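Local coordinates for protein DNA-3-methyladenine glycosidase (Bacillus halodurans, PDB 2H56) that belongs to the HhH-GPD superfamily of base excision DNA repair proteins and has a mainly helical fold, at residues Ile59-Leu64 and Lys107-Ile111; Leu172-Lys177 and Gly187-Leu191; Ala40-Leu45 and Leu207-Lys211. All blocks are in the same frame, centred on the assembly; numbering follows the deposited sequence.

Interaction 1: residues Ile59-Leu64 and Lys107-Ile111; sequences IVEQQL and KIEYI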
loop_
_atom_site.group_PDB
_atom_site.type_symbol
_atom_site.label_atom_id
_atom_site.label_comp_id
_atom_site.label_asym_id
_atom_site.label_seq_id
_atom_site.Cartn_x
_atom_site.Cartn_y
_atom_site.Cartn_z
ATOM N N ILE A 59 -9.136 -2.532 6.818
ATOM C CA ILE A 59 -9.947 -3.727 7.135
ATOM C C ILE A 59 -11.333 -3.660 6.459
ATOM O O ILE A 59 -11.780 -4.645 5.889
ATOM C CB ILE A 59 -10.050 -3.923 8.656
ATOM C CG1 ILE A 59 -8.684 -4.394 9.193
ATOM C CG2 ILE A 59 -11.139 -4.895 9.019
ATOM C CD1 ILE A 59 -8.373 -3.837 10.527
ATOM N N VAL A 60 -11.972 -2.486 6.449
ATOM C CA VAL A 60 -13.291 -2.367 5.856
ATOM C C VAL A 60 -13.265 -2.649 4.374
ATOM O O VAL A 60 -14.202 -3.221 3.835
ATOM C CB VAL A 60 -13.943 -1.025 6.173
ATOM C CG1 VAL A 60 -15.249 -0.826 5.362
ATOM C CG2 VAL A 60 -14.246 -0.978 7.653
ATOM N N GLU A 61 -12.164 -2.317 3.738
ATOM C CA GLU A 61 -12.027 -2.517 2.289
ATOM C C GLU A 61 -11.907 -3.964 1.852
ATOM O O GLU A 61 -12.315 -4.309 0.758
ATOM C CB GLU A 61 -10.816 -1.741 1.744
ATOM C CG GLU A 61 -11.034 -0.240 1.715
ATOM C CD GLU A 61 -9.745 0.567 1.631
ATOM O OE1 GLU A 61 -8.689 0.004 1.219
ATOM O OE2 GLU A 61 -9.804 1.776 1.983
ATOM N N GLN A 62 -11.318 -4.823 2.659
ATOM C CA GLN A 62 -11.115 -6.208 2.207
ATOM C C GLN A 62 -12.333 -6.820 1.506
ATOM O O GLN A 62 -13.437 -6.795 2.055
ATOM C CB GLN A 62 -10.748 -7.119 3.369
ATOM C CG GLN A 62 -9.397 -6.795 4.038
ATOM C CD GLN A 62 -9.277 -7.430 5.397
ATOM O OE1 GLN A 62 -10.271 -7.896 5.969
ATOM N NE2 GLN A 62 -8.059 -7.456 5.932
ATOM N N GLN A 63 -12.097 -7.366 0.303
ATOM C CA GLN A 63 -13.055 -8.144 -0.486
ATOM C C GLN A 63 -14.181 -7.281 -1.058
ATOM O O GLN A 63 -15.147 -7.794 -1.597
ATOM C CB GLN A 63 -13.648 -9.332 0.304
ATOM C CG GLN A 63 -12.672 -10.295 1.000
ATOM C CD GLN A 63 -13.387 -11.539 1.698
ATOM O OE1 GLN A 63 -14.551 -11.859 1.428
ATOM N NE2 GLN A 63 -12.662 -12.217 2.584
ATOM N N LEU A 64 -14.068 -5.969 -0.980
ATOM C CA LEU A 64 -15.143 -5.127 -1.469
ATOM C C LEU A 64 -14.633 -4.111 -2.477
ATOM O O LEU A 64 -13.495 -3.704 -2.407
ATOM C CB LEU A 64 -15.794 -4.391 -0.288
ATOM C CG LEU A 64 -16.446 -5.279 0.770
ATOM C CD1 LEU A 64 -17.145 -4.433 1.835
ATOM C CD2 LEU A 64 -17.392 -6.264 0.089
ATOM N N LYS A 107 -14.563 -8.898 10.085
ATOM C CA LYS A 107 -13.956 -7.578 10.084
ATOM C C LYS A 107 -14.090 -6.884 11.461
ATOM O O LYS A 107 -13.211 -6.157 11.896
ATOM C CB LYS A 107 -14.534 -6.722 8.973
ATOM C CG LYS A 107 -14.110 -7.157 7.571
ATOM C CD LYS A 107 -14.899 -6.384 6.499
ATOM C CE LYS A 107 -14.326 -6.576 5.100
ATOM N NZ LYS A 107 -15.175 -5.903 4.085
ATOM N N ILE A 108 -15.172 -7.153 12.174
ATOM C CA ILE A 108 -15.328 -6.604 13.513
ATOM C C ILE A 108 -14.264 -7.121 14.463
ATOM O O ILE A 108 -13.696 -6.334 15.210
ATOM C CB ILE A 108 -16.719 -6.862 14.073
ATOM C CG1 ILE A 108 -17.724 -5.987 13.299
ATOM C CG2 ILE A 108 -16.723 -6.547 15.565
ATOM C CD1 ILE A 108 -19.138 -6.436 13.416
ATOM N N GLU A 109 -13.975 -8.422 14.415
ATOM C CA GLU A 109 -12.901 -8.974 15.210
ATOM C C GLU A 109 -11.554 -8.295 14.852
ATOM O O GLU A 109 -10.776 -7.931 15.746
ATOM C CB GLU A 109 -12.831 -10.487 15.033
ATOM C CG GLU A 109 -11.621 -11.174 15.745
ATOM C CD GLU A 109 -11.581 -12.744 15.640
ATOM O OE1 GLU A 109 -12.470 -13.343 14.977
ATOM O OE2 GLU A 109 -10.651 -13.363 16.236
ATOM N N TYR A 110 -11.275 -8.094 13.565
ATOM C CA TYR A 110 -10.026 -7.456 13.204
ATOM C C TYR A 110 -9.951 -6.027 13.729
ATOM O O TYR A 110 -8.935 -5.614 14.258
ATOM C CB TYR A 110 -9.795 -7.447 11.687
ATOM C CG TYR A 110 -9.930 -8.787 10.997
ATOM C CD1 TYR A 110 -9.656 -9.990 11.661
ATOM C CD2 TYR A 110 -10.334 -8.846 9.656
ATOM C CE1 TYR A 110 -9.781 -11.215 11.003
ATOM C CE2 TYR A 110 -10.462 -10.070 8.989
ATOM C CZ TYR A 110 -10.197 -11.239 9.662
ATOM O OH TYR A 110 -10.353 -12.411 8.977
ATOM N N ILE A 111 -11.022 -5.273 13.578
ATOM C CA ILE A 111 -11.047 -3.885 14.043
ATOM C C ILE A 111 -10.838 -3.813 15.570
ATOM O O ILE A 111 -10.024 -3.025 16.083
ATOM C CB ILE A 111 -12.377 -3.180 13.635
ATOM C CG1 ILE A 111 -12.374 -2.951 12.116
ATOM C CG2 ILE A 111 -12.558 -1.831 14.387
ATOM C CD1 ILE A 111 -13.752 -2.857 11.468
#
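Lys107 NZ donates two hydrogen bonds to backbone carbonyls, 2.9 Å to Val60 O and 2.8 Å to Gln62 O. In this HhH-GPD fold they tie helix 105-119 to the chain as it leaves helix 51-61. Val60 O is at the end of helix 51-61. Gln62 O belongs to the type II beta turn from Glu61 to Leu64, in which Gln63 has positive phi. The lysine reaches both by staying extended, with chi2 to chi4 all t. Its methylene chain lies along the other segment, and Ile59 O is 3.3 Å from Lys107 CE. Gln62 OE1 approaches the ring edge of Tyr110, 3.7 Å from Tyr110 CE2. Gln62 NE2 also makes a weak hydrogen bond to Gly145 O, probably in the hairpin of the helix-hairpin-helix motif. The apolar part centres on Ile59. Ile59 CG2 is 3.9 Å from both Tyr110 CB and Ile111 CG1. Val60 points its CA-to-CB bond away, yet its CG2 still comes within 4.3 Å of Ile111 CD1.

Interaction 2: residues Leu172-Lys177 and Gly187-Leu191; sequences LQRGAK and GKKLL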
loop_
_atom_site.group_PDB
_atom_site.type_symbol
_atom_site.label_atom_id
_atom_site.label_comp_id
_atom_site.label_asym_id
_atom_site.label_seq_id
_atom_site.Cartn_x
_atom_site.Cartn_y
_atom_site.Cartn_z
ATOM N N LEU A 172 2.352 -5.276 -8.870
ATOM C CA LEU A 172 3.787 -5.143 -9.030
ATOM C C LEU A 172 4.344 -6.279 -9.884
ATOM O O LEU A 172 5.215 -6.054 -10.705
ATOM C CB LEU A 172 4.471 -5.077 -7.661
ATOM C CG LEU A 172 4.065 -3.838 -6.835
ATOM C CD1 LEU A 172 4.469 -3.999 -5.392
ATOM C CD2 LEU A 172 4.673 -2.571 -7.428
ATOM N N GLN A 173 3.829 -7.489 -9.708
ATOM C CA GLN A 173 4.280 -8.632 -10.513
ATOM C C GLN A 173 3.988 -8.457 -12.001
ATOM O O GLN A 173 4.840 -8.713 -12.858
ATOM C CB GLN A 173 3.661 -9.936 -10.008
ATOM C CG GLN A 173 4.345 -10.488 -8.784
ATOM C CD GLN A 173 3.669 -11.717 -8.194
ATOM O OE1 GLN A 173 2.859 -12.383 -8.840
ATOM N NE2 GLN A 173 4.006 -12.018 -6.945
ATOM N N ARG A 174 2.779 -8.018 -12.308
ATOM C CA ARG A 174 2.426 -7.708 -13.685
ATOM C C ARG A 174 3.368 -6.652 -14.273
ATOM O O ARG A 174 3.770 -6.765 -15.421
ATOM C CB ARG A 174 0.989 -7.222 -13.762
ATOM C CG ARG A 174 0.524 -6.782 -15.142
ATOM C CD ARG A 174 -1.005 -6.729 -15.202
ATOM N NE ARG A 174 -1.501 -5.811 -16.226
ATOM C CZ ARG A 174 -1.806 -6.155 -17.481
ATOM N NH1 ARG A 174 -1.687 -7.412 -17.903
ATOM N NH2 ARG A 174 -2.259 -5.235 -18.325
ATOM N N GLY A 175 3.714 -5.630 -13.495
ATOM C CA GLY A 175 4.578 -4.570 -13.998
ATOM C C GLY A 175 5.991 -5.084 -14.219
ATOM O O GLY A 175 6.644 -4.720 -15.189
ATOM N N ALA A 176 6.451 -5.941 -13.315
ATOM C CA ALA A 176 7.779 -6.506 -13.402
ATOM C C ALA A 176 7.948 -7.330 -14.682
ATOM O O ALA A 176 8.909 -7.159 -15.399
ATOM C CB ALA A 176 8.067 -7.350 -12.174
ATOM N N LYS A 177 7.013 -8.223 -14.955
ATOM C CA LYS A 177 7.017 -8.999 -16.200
ATOM C C LYS A 177 7.065 -8.084 -17.418
ATOM O O LYS A 177 7.754 -8.363 -18.384
ATOM C CB LYS A 177 5.771 -9.899 -16.284
ATOM C CG LYS A 177 5.866 -11.122 -15.391
ATOM C CD LYS A 177 4.505 -11.706 -15.009
ATOM C CE LYS A 177 3.795 -12.355 -16.164
ATOM N NZ LYS A 177 2.534 -12.959 -15.669
ATOM N N GLY A 187 6.895 -13.000 -12.423
ATOM C CA GLY A 187 6.811 -11.679 -11.806
ATOM C C GLY A 187 7.387 -11.662 -10.420
ATOM O O GLY A 187 8.166 -10.767 -10.093
ATOM N N LYS A 188 7.040 -12.658 -9.610
ATOM C CA LYS A 188 7.554 -12.709 -8.245
ATOM C C LYS A 188 9.094 -12.698 -8.279
ATOM O O LYS A 188 9.741 -11.791 -7.738
ATOM C CB LYS A 188 7.010 -13.909 -7.460
ATOM C CG LYS A 188 7.084 -13.711 -5.951
ATOM C CD LYS A 188 6.525 -14.868 -5.121
ATOM C CE LYS A 188 7.133 -14.885 -3.678
ATOM N NZ LYS A 188 6.125 -14.995 -2.559
ATOM N N LYS A 189 9.674 -13.677 -8.960
ATOM C CA LYS A 189 11.118 -13.784 -9.045
ATOM C C LYS A 189 11.768 -12.542 -9.667
ATOM O O LYS A 189 12.859 -12.141 -9.244
ATOM C CB LYS A 189 11.497 -15.021 -9.850
ATOM C CG LYS A 189 11.311 -16.372 -9.136
ATOM C CD LYS A 189 11.624 -17.504 -10.098
ATOM C CE LYS A 189 12.613 -18.518 -9.517
ATOM N NZ LYS A 189 11.963 -19.458 -8.551
ATOM N N LEU A 190 11.123 -11.936 -10.670
ATOM C CA LEU A 190 11.706 -10.766 -11.361
ATOM C C LEU A 190 11.786 -9.625 -10.378
ATOM O O LEU A 190 12.788 -8.921 -10.274
ATOM C CB LEU A 190 10.865 -10.340 -12.570
ATOM C CG LEU A 190 11.014 -11.186 -13.839
ATOM C CD1 LEU A 190 9.990 -10.796 -14.908
ATOM C CD2 LEU A 190 12.417 -11.101 -14.401
ATOM N N LEU A 191 10.685 -9.461 -9.658
ATOM C CA LEU A 191 10.550 -8.421 -8.648
ATOM C C LEU A 191 11.573 -8.571 -7.503
ATOM O O LEU A 191 12.200 -7.596 -7.112
ATOM C CB LEU A 191 9.125 -8.460 -8.138
ATOM C CG LEU A 191 8.526 -7.325 -7.359
ATOM C CD1 LEU A 191 8.804 -5.947 -8.003
ATOM C CD2 LEU A 191 7.069 -7.647 -7.301
#
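This is a close helix-helix crossing between helix 170-180 and helix 187-195, which follow each other in the chain. The axes of the two short segments approach to 8.0 Å at 76°. No hydrogen bond joins them, so the contact is made by packing. Its tightest point is Gly187, whose CA lies 4.2 Å from Gln173 CA. A CB on Gly187 would sit only 2.7 Å from Gln173 CB, a clash. The missing side chain lets Gln173 CG come 3.6 Å from Gly187 C, while Lys177 CG lies 3.7 Å from Gly187 N. The pair belongs to the helical HhH-GPD fold. Asp169, probably the conserved aspartate of this family's signature, accepts a hydrogen bond from the Leu172 backbone NH. Gln173 NE2 bonds to Val167 O, in the loop leading into helix 170-180. Small Ala176 leaves room for two leucines: its CB is 4.1 Å from Leu190 CB and 4.3 Å from Leu191 CB. Leu190 also sets CD1 3.7 Å from Lys177 CA. On the inner side, Leu191 CD2 packs 3.7 Å from Leu172 CB. Both of these leucines continue onto Leu209 of helix 202-219.

Interaction 3: residues Ala40-Leu45 and Leu207-Lys211; sequences AGEVQL and LYLWK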
loop_
_atom_site.group_PDB
_atom_site.type_symbol
_atom_site.label_atom_id
_atom_site.label_comp_id
_atom_site.label_asym_id
_atom_site.label_seq_id
_atom_site.Cartn_x
_atom_site.Cartn_y
_atom_site.Cartn_z
ATOM N N ALA A 40 7.124 7.798 -18.597
ATOM C CA ALA A 40 5.950 7.810 -17.697
ATOM C C ALA A 40 5.796 9.090 -16.897
ATOM O O ALA A 40 4.717 9.391 -16.465
ATOM C CB ALA A 40 5.973 6.620 -16.732
ATOM N N GLY A 41 6.860 9.831 -16.645
ATOM C CA GLY A 41 6.722 11.075 -15.873
ATOM C C GLY A 41 6.642 10.853 -14.367
ATOM O O GLY A 41 7.172 9.879 -13.842
ATOM N N GLU A 42 5.983 11.767 -13.663
ATOM C CA GLU A 42 5.992 11.719 -12.213
ATOM C C GLU A 42 5.018 10.698 -11.694
ATOM O O GLU A 42 4.032 10.374 -12.347
ATOM C CB GLU A 42 5.683 13.077 -11.611
ATOM C CG GLU A 42 4.247 13.534 -11.740
ATOM C CD GLU A 42 4.062 15.021 -11.390
ATOM O OE1 GLU A 42 5.076 15.799 -11.444
ATOM O OE2 GLU A 42 2.901 15.406 -11.079
ATOM N N VAL A 43 5.319 10.197 -10.505
ATOM C CA VAL A 43 4.382 9.416 -9.733
ATOM C C VAL A 43 4.063 10.132 -8.440
ATOM O O VAL A 43 4.766 11.065 -8.037
ATOM C CB VAL A 43 4.967 8.059 -9.361
ATOM C CG1 VAL A 43 5.039 7.183 -10.588
ATOM C CG2 VAL A 43 6.328 8.230 -8.668
ATOM N N GLN A 44 3.010 9.649 -7.786
ATOM C CA GLN A 44 2.527 10.230 -6.564
ATOM C C GLN A 44 2.248 9.176 -5.500
ATOM O O GLN A 44 2.090 7.985 -5.791
ATOM C CB GLN A 44 1.295 11.058 -6.841
ATOM C CG GLN A 44 0.214 10.381 -7.657
ATOM C CD GLN A 44 -1.034 11.277 -7.803
ATOM O OE1 GLN A 44 -1.988 11.180 -7.022
ATOM N NE2 GLN A 44 -1.008 12.170 -8.785
ATOM N N LEU A 45 2.238 9.640 -4.257
ATOM C CA LEU A 45 2.114 8.784 -3.102
ATOM C C LEU A 45 1.149 9.414 -2.143
ATOM O O LEU A 45 1.507 10.342 -1.435
ATOM C CB LEU A 45 3.463 8.649 -2.418
ATOM C CG LEU A 45 3.574 7.653 -1.268
ATOM C CD1 LEU A 45 3.101 6.275 -1.688
ATOM C CD2 LEU A 45 5.020 7.616 -0.839
ATOM N N LEU A 207 5.665 2.365 -7.315
ATOM C CA LEU A 207 4.725 3.268 -7.936
ATOM C C LEU A 207 4.862 3.176 -9.472
ATOM O O LEU A 207 3.869 3.147 -10.188
ATOM C CB LEU A 207 4.963 4.698 -7.461
ATOM C CG LEU A 207 4.736 4.961 -5.976
ATOM C CD1 LEU A 207 5.121 6.399 -5.628
ATOM C CD2 LEU A 207 3.304 4.665 -5.628
ATOM N N TYR A 208 6.077 3.102 -9.985
ATOM C CA TYR A 208 6.258 3.009 -11.441
ATOM C C TYR A 208 5.850 1.649 -11.968
ATOM O O TYR A 208 5.303 1.528 -13.068
ATOM C CB TYR A 208 7.694 3.334 -11.836
ATOM C CG TYR A 208 7.971 4.817 -11.785
ATOM C CD1 TYR A 208 7.477 5.659 -12.778
ATOM C CD2 TYR A 208 8.700 5.382 -10.743
ATOM C CE1 TYR A 208 7.697 6.997 -12.756
ATOM C CE2 TYR A 208 8.933 6.760 -10.709
ATOM C CZ TYR A 208 8.423 7.553 -11.721
ATOM O OH TYR A 208 8.622 8.897 -11.705
ATOM N N LEU A 209 6.095 0.613 -11.180
ATOM C CA LEU A 209 5.670 -0.708 -11.589
ATOM C C LEU A 209 4.159 -0.708 -11.750
ATOM O O LEU A 209 3.626 -1.211 -12.762
ATOM C CB LEU A 209 6.159 -1.782 -10.602
ATOM C CG LEU A 209 7.671 -2.108 -10.658
ATOM C CD1 LEU A 209 8.005 -3.398 -9.931
ATOM C CD2 LEU A 209 8.132 -2.251 -12.081
ATOM N N TRP A 210 3.466 -0.115 -10.774
ATOM C CA TRP A 210 2.006 -0.041 -10.837
ATOM C C TRP A 210 1.542 0.712 -12.066
ATOM O O TRP A 210 0.556 0.330 -12.698
ATOM C CB TRP A 210 1.418 0.598 -9.586
ATOM C CG TRP A 210 1.156 -0.379 -8.541
ATOM C CD1 TRP A 210 0.522 -1.556 -8.691
ATOM C CD2 TRP A 210 1.528 -0.295 -7.169
ATOM N NE1 TRP A 210 0.480 -2.229 -7.508
ATOM C CE2 TRP A 210 1.090 -1.474 -6.551
ATOM C CE3 TRP A 210 2.202 0.656 -6.403
ATOM C CZ2 TRP A 210 1.280 -1.725 -5.190
ATOM C CZ3 TRP A 210 2.412 0.407 -5.059
ATOM C CH2 TRP A 210 1.940 -0.771 -4.461
ATOM N N LYS A 211 2.266 1.779 -12.394
ATOM C CA LYS A 211 1.964 2.591 -13.561
ATOM C C LYS A 211 2.138 1.729 -14.824
ATOM O O LYS A 211 1.257 1.692 -15.705
ATOM C CB LYS A 211 2.859 3.819 -13.577
ATOM C CG LYS A 211 2.151 5.084 -13.981
ATOM C CD LYS A 211 2.931 6.317 -13.544
ATOM C CE LYS A 211 2.345 7.590 -14.141
ATOM N NZ LYS A 211 1.084 8.008 -13.463
#
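Here a long helix of the HhH-GPD fold, 202-219, packs against the short strand 43-46 and the turn that precedes it. That strand pairs antiparallel with strand 13-16 in a two-stranded sheet. The axes of the short strand and helix segments pass 8.9 Å apart at 120°. Leu207 comes first and points toward the strand. Leu207 CD1 is 3.7 Å from Val43 CG2, 3.4 Å from Gln44 O and 4.3 Å from Leu45 CB. Tyr208 follows with the most varied contacts. Val43 CG1 lies over the face of the Tyr208 ring, 3.5 Å from the centroid and 15° off the normal, a CH-pi contact. Ala40 CB is near the ring edge, 4.3 Å from Tyr208 CD1. Tyr208 OH donates a 2.8 Å hydrogen bond to Gly41 O. Gly41 is where the chain leaves helix 31-40, with positive phi; a CB there would jam against the preceding carbonyl oxygen. Leu209 and Trp210 pack instead on helix 170-180, and Trp210 NE1 bonds to Asp169. One turn on from Leu207, Lys211 again points toward the strand. Its aliphatic chain lies along the turn, with Lys211 CD 3.7 Å from Val43 CG1. Lys211 CE is 3.8 Å from Ala40 O and 3.7 Å from Glu42 O.

Overall arrangement
Interactions 2 and 3 are neighbours, with centres 15 Å apart. They share helix 202-219. Leu209 fits against the helices of interaction 2, with Leu209 CD1 3.3 Å from Leu191 CD1 and Leu209 CB 3.6 Å from Leu172 CD2. Asp169 links them too: its OD2 accepts from Leu172 N and Trp210 NE1. Interaction 1 stands apart. Its centre is 27 Å from that of interaction 2 and 28 Å from that of interaction 3, on the opposite side of the chain's centre from the latter. In sequence, strand 43-46 leads on to helix 51-61, and helix 202-219 returns to that strand late in the chain.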